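Local coordinates for protein frutapin (Artocarpus altilis, PDB 5KRP) that is a breadfruit lectin of the jacalin-related family and binds carbohydrate, probably mannose-type sugars, at residues V131-R136 with D142-H147. Sequence-based numbering, arbitrary orientation. Where two conformers were deposited one is given.
Sequences VGFKGR and DAIGVH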
ATOM      1  N   VAL A 131     -10.610   0.180  -6.798  1.00 14.08           N
ATOM      2  CA  VAL A 131     -10.043  -0.898  -7.639  1.00 14.40           C
ATOM      3  C   VAL A 131     -10.867  -2.218  -7.608  1.00 14.19           C
ATOM      4  O   VAL A 131     -10.472  -3.244  -8.164  1.00 14.10           O
ATOM      5  CB  VAL A 131      -8.570  -1.158  -7.252  1.00 16.46           C
ATOM      6  CG1 VAL A 131      -7.675   0.044  -7.523  1.00 18.45           C
ATOM      7  CG2 VAL A 131      -8.439  -1.597  -5.791  1.00 17.95           C
ATOM      8  N   GLY A 132     -12.021  -2.202  -6.965  1.00 13.12           N
ATOM      9  CA  GLY A 132     -12.816  -3.410  -6.886  1.00 14.48           C
ATOM     10  C   GLY A 132     -14.087  -3.152  -6.095  1.00 14.21           C
ATOM     11  O   GLY A 132     -14.175  -2.220  -5.305  1.00 13.16           O
ATOM     12  N   PHE A 133     -15.098  -3.975  -6.335  1.00 14.62           N
ATOM     13  CA  PHE A 133     -16.359  -3.887  -5.572  1.00 14.27           C
ATOM     14  C   PHE A 133     -16.677  -5.247  -4.917  1.00 14.81           C
ATOM     15  O   PHE A 133     -16.297  -6.317  -5.448  1.00 14.41           O
ATOM     16  CB  PHE A 133     -17.526  -3.475  -6.446  1.00 14.46           C
ATOM     17  CG  PHE A 133     -17.521  -2.052  -6.919  1.00 14.46           C
ATOM     18  CD1 PHE A 133     -18.022  -1.047  -6.163  1.00 13.87           C
ATOM     19  CD2 PHE A 133     -16.950  -1.724  -8.122  1.00 15.37           C
ATOM     20  CE1 PHE A 133     -18.063   0.318  -6.608  1.00 16.24           C
ATOM     21  CE2 PHE A 133     -16.927  -0.397  -8.553  1.00 14.52           C
ATOM     22  CZ  PHE A 133     -17.468   0.606  -7.827  1.00 16.11           C
ATOM     23  N   LYS A 134     -17.414  -5.216  -3.784  1.00 14.42           N
ATOM     24  CA  LYS A 134     -17.987  -6.423  -3.208  1.00 13.90           C
ATOM     25  C   LYS A 134     -19.407  -6.087  -2.805  1.00 15.20           C
ATOM     26  O   LYS A 134     -19.762  -4.909  -2.743  1.00 15.46           O
ATOM     27  CB  LYS A 134     -17.212  -6.987  -2.035  1.00 16.95           C
ATOM     28  CG  LYS A 134     -17.072  -6.062  -0.835  1.00 19.57           C
ATOM     29  CD  LYS A 134     -16.584  -6.870   0.355  1.00 22.82           C
ATOM     30  CE  LYS A 134     -17.750  -7.579   1.012  1.00 25.36           C
ATOM     31  NZ  LYS A 134     -17.212  -8.551   2.004  1.00 28.72           N
ATOM     32  N   GLY A 135     -20.182  -7.117  -2.485  1.00 15.53           N
ATOM     33  CA  GLY A 135     -21.528  -6.855  -2.058  1.00 17.27           C
ATOM     34  C   GLY A 135     -22.343  -8.085  -1.763  1.00 14.87           C
ATOM     35  O   GLY A 135     -21.807  -9.139  -1.539  1.00 14.38           O
ATOM     36  N   ARG A 136     -23.663  -7.894  -1.784  1.00 15.93           N
ATOM     37  CA  ARG A 136     -24.618  -8.974  -1.634  1.00 16.28           C
ATOM     38  C   ARG A 136     -25.824  -8.690  -2.507  1.00 15.45           C
ATOM     39  O   ARG A 136     -26.275  -7.564  -2.551  1.00 16.60           O
ATOM     40  CB  ARG A 136     -25.140  -9.134  -0.247  1.00 19.87           C
ATOM     41  CG  ARG A 136     -24.202  -8.954   0.853  1.00 22.22           C
ATOM     42  CD  ARG A 136     -24.815  -9.223   2.221  1.00 20.75           C
ATOM     43  NE  ARG A 136     -24.563  -8.078   3.003  1.00 24.59           N
ATOM     44  CZ  ARG A 136     -23.416  -7.734   3.572  1.00 24.22           C
ATOM     45  NH1 ARG A 136     -22.359  -8.480   3.475  1.00 27.06           N
ATOM     46  NH2 ARG A 136     -23.368  -6.597   4.259  1.00 26.27           N
ATOM     47  N   ASP A 142     -28.599  -5.973  -2.060  1.00 16.88           N
ATOM     48  CA  ASP A 142     -28.691  -5.736  -0.618  1.00 18.12           C
ATOM     49  C   ASP A 142     -27.615  -4.802  -0.032  1.00 15.76           C
ATOM     50  O   ASP A 142     -27.903  -3.987   0.845  1.00 15.90           O
ATOM     51  CB  ASP A 142     -28.590  -7.077   0.098  1.00 16.65           C
ATOM     52  CG  ASP A 142     -29.774  -8.005  -0.185  1.00 21.72           C
ATOM     53  OD1 ASP A 142     -29.853  -8.608  -1.283  1.00 20.38           O
ATOM     54  OD2 ASP A 142     -30.641  -8.167   0.716  1.00 17.54           O
ATOM     55  N   ALA A 143     -26.389  -4.883  -0.538  1.00 15.03           N
ATOM     56  CA  ALA A 143     -25.299  -4.082   0.072  1.00 14.61           C
ATOM     57  C   ALA A 143     -24.152  -3.994  -0.933  1.00 14.20           C
ATOM     58  O   ALA A 143     -24.016  -4.851  -1.808  1.00 15.15           O
ATOM     59  CB  ALA A 143     -24.804  -4.719   1.374  1.00 16.49           C
ATOM     60  N   ILE A 144     -23.396  -2.919  -0.809  1.00 15.37           N
ATOM     61  CA  ILE A 144     -22.216  -2.732  -1.649  0.50 15.13           C
ATOM     62  C   ILE A 144     -21.068  -2.124  -0.866  1.00 14.67           C
ATOM     63  O   ILE A 144     -21.239  -1.213  -0.019  1.00 14.89           O
ATOM     64  CB  ILE A 144     -22.575  -1.943  -2.909  0.50 14.94           C
ATOM     65  CG1 ILE A 144     -21.430  -1.890  -3.923  0.50 16.50           C
ATOM     66  CG2 ILE A 144     -22.903  -0.516  -2.616  0.50 14.99           C
ATOM     67  CD1 ILE A 144     -21.742  -0.781  -4.924  0.50 16.77           C
ATOM     68  N   GLY A 145     -19.866  -2.652  -1.189  1.00 16.75           N
ATOM     69  CA  GLY A 145     -18.625  -2.205  -0.548  1.00 17.27           C
ATOM     70  C   GLY A 145     -17.530  -1.990  -1.596  1.00 15.91           C
ATOM     71  O   GLY A 145     -17.698  -2.381  -2.722  1.00 14.01           O
ATOM     72  N   VAL A 146     -16.424  -1.380  -1.182  1.00 16.40           N
ATOM     73  CA  VAL A 146     -15.417  -0.944  -2.155  0.50 15.90           C
ATOM     74  C   VAL A 146     -14.025  -1.250  -1.678  1.00 15.31           C
ATOM     75  O   VAL A 146     -13.648  -1.022  -0.541  1.00 15.49           O
ATOM     76  CB  VAL A 146     -15.545   0.522  -2.677  0.50 17.35           C
ATOM     77  CG1 VAL A 146     -16.925   0.759  -3.280  0.50 18.17           C
ATOM     78  CG2 VAL A 146     -15.266   1.539  -1.603  0.50 18.21           C
ATOM     79  N   HIS A 147     -13.238  -1.791  -2.623  1.00 15.10           N
ATOM     80  CA  HIS A 147     -11.811  -1.996  -2.415  1.00 15.46           C
ATOM     81  C   HIS A 147     -11.046  -0.780  -2.945  1.00 17.23           C
ATOM     82  O   HIS A 147     -11.346  -0.324  -4.058  1.00 13.88           O
ATOM     83  CB  HIS A 147     -11.328  -3.220  -3.198  1.00 16.11           C
ATOM     84  CG  HIS A 147     -11.963  -4.521  -2.776  1.00 16.79           C
ATOM     85  ND1 HIS A 147     -11.826  -5.039  -1.493  1.00 19.44           N
ATOM     86  CD2 HIS A 147     -12.708  -5.430  -3.467  1.00 19.29           C
ATOM     87  CE1 HIS A 147     -12.456  -6.200  -1.416  1.00 20.79           C
ATOM     88  NE2 HIS A 147     -13.010  -6.455  -2.593  1.00 20.69           N
TER
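Lys134 and Gly145 form the central hydrogen-bonded pair of an antiparallel beta hairpin, 131-136 against 142-147, within one of the three four-stranded sheets of the beta-prism fold of jacalin-related lectins. Their backbones bond twice: Gly145 N reaches Lys134 O at 2.7 Å, and Lys134 N donates to Gly145 O at 3.0 Å. Each of these oxygens also receives a CA-H...O contact, from Ile144 and Phe133 respectively.

A classic beta bulge lies toward each end. At one, His147 is met by two residues, Val131 and Gly132: Val131 N donates to His147 O, while His147 N donates to Gly132 O. At the other, Asp142 and Ala143 are paired together against Arg136, whose carbonyl receives weak bonds from both their amides; Arg136 N, in turn, donates to Ala143 O at 3.1 Å.

Phe133 N is taken by Tyr45 OH; backbone bonds also link Phe133 with Asp21 and Gly135 with Trp19, on the side of strand 127-137 away from 141-149. Phe133 and Val146 point the same way from a non-hydrogen-bonded pair, and in the modelled conformers Val146 CG1 and Ile144 CD1 lie against the Phe133 ring.

On the reverse face the polar ends are satisfied by other partners. Lys134 NZ forms a salt bridge with Glu126 of a third subunit, whereas Arg136 bonds Gly13 O through NE and pairs with Glu18 through NH1. The imidazole of His147, carried beside its own backbone N (chi1 -62°), is fixed at both nitrogens, ND1 by Thr7 and NE2 by Asp20, with its CD2 3.7 Å from Gly132 C and Gly132 CA at the ring edge.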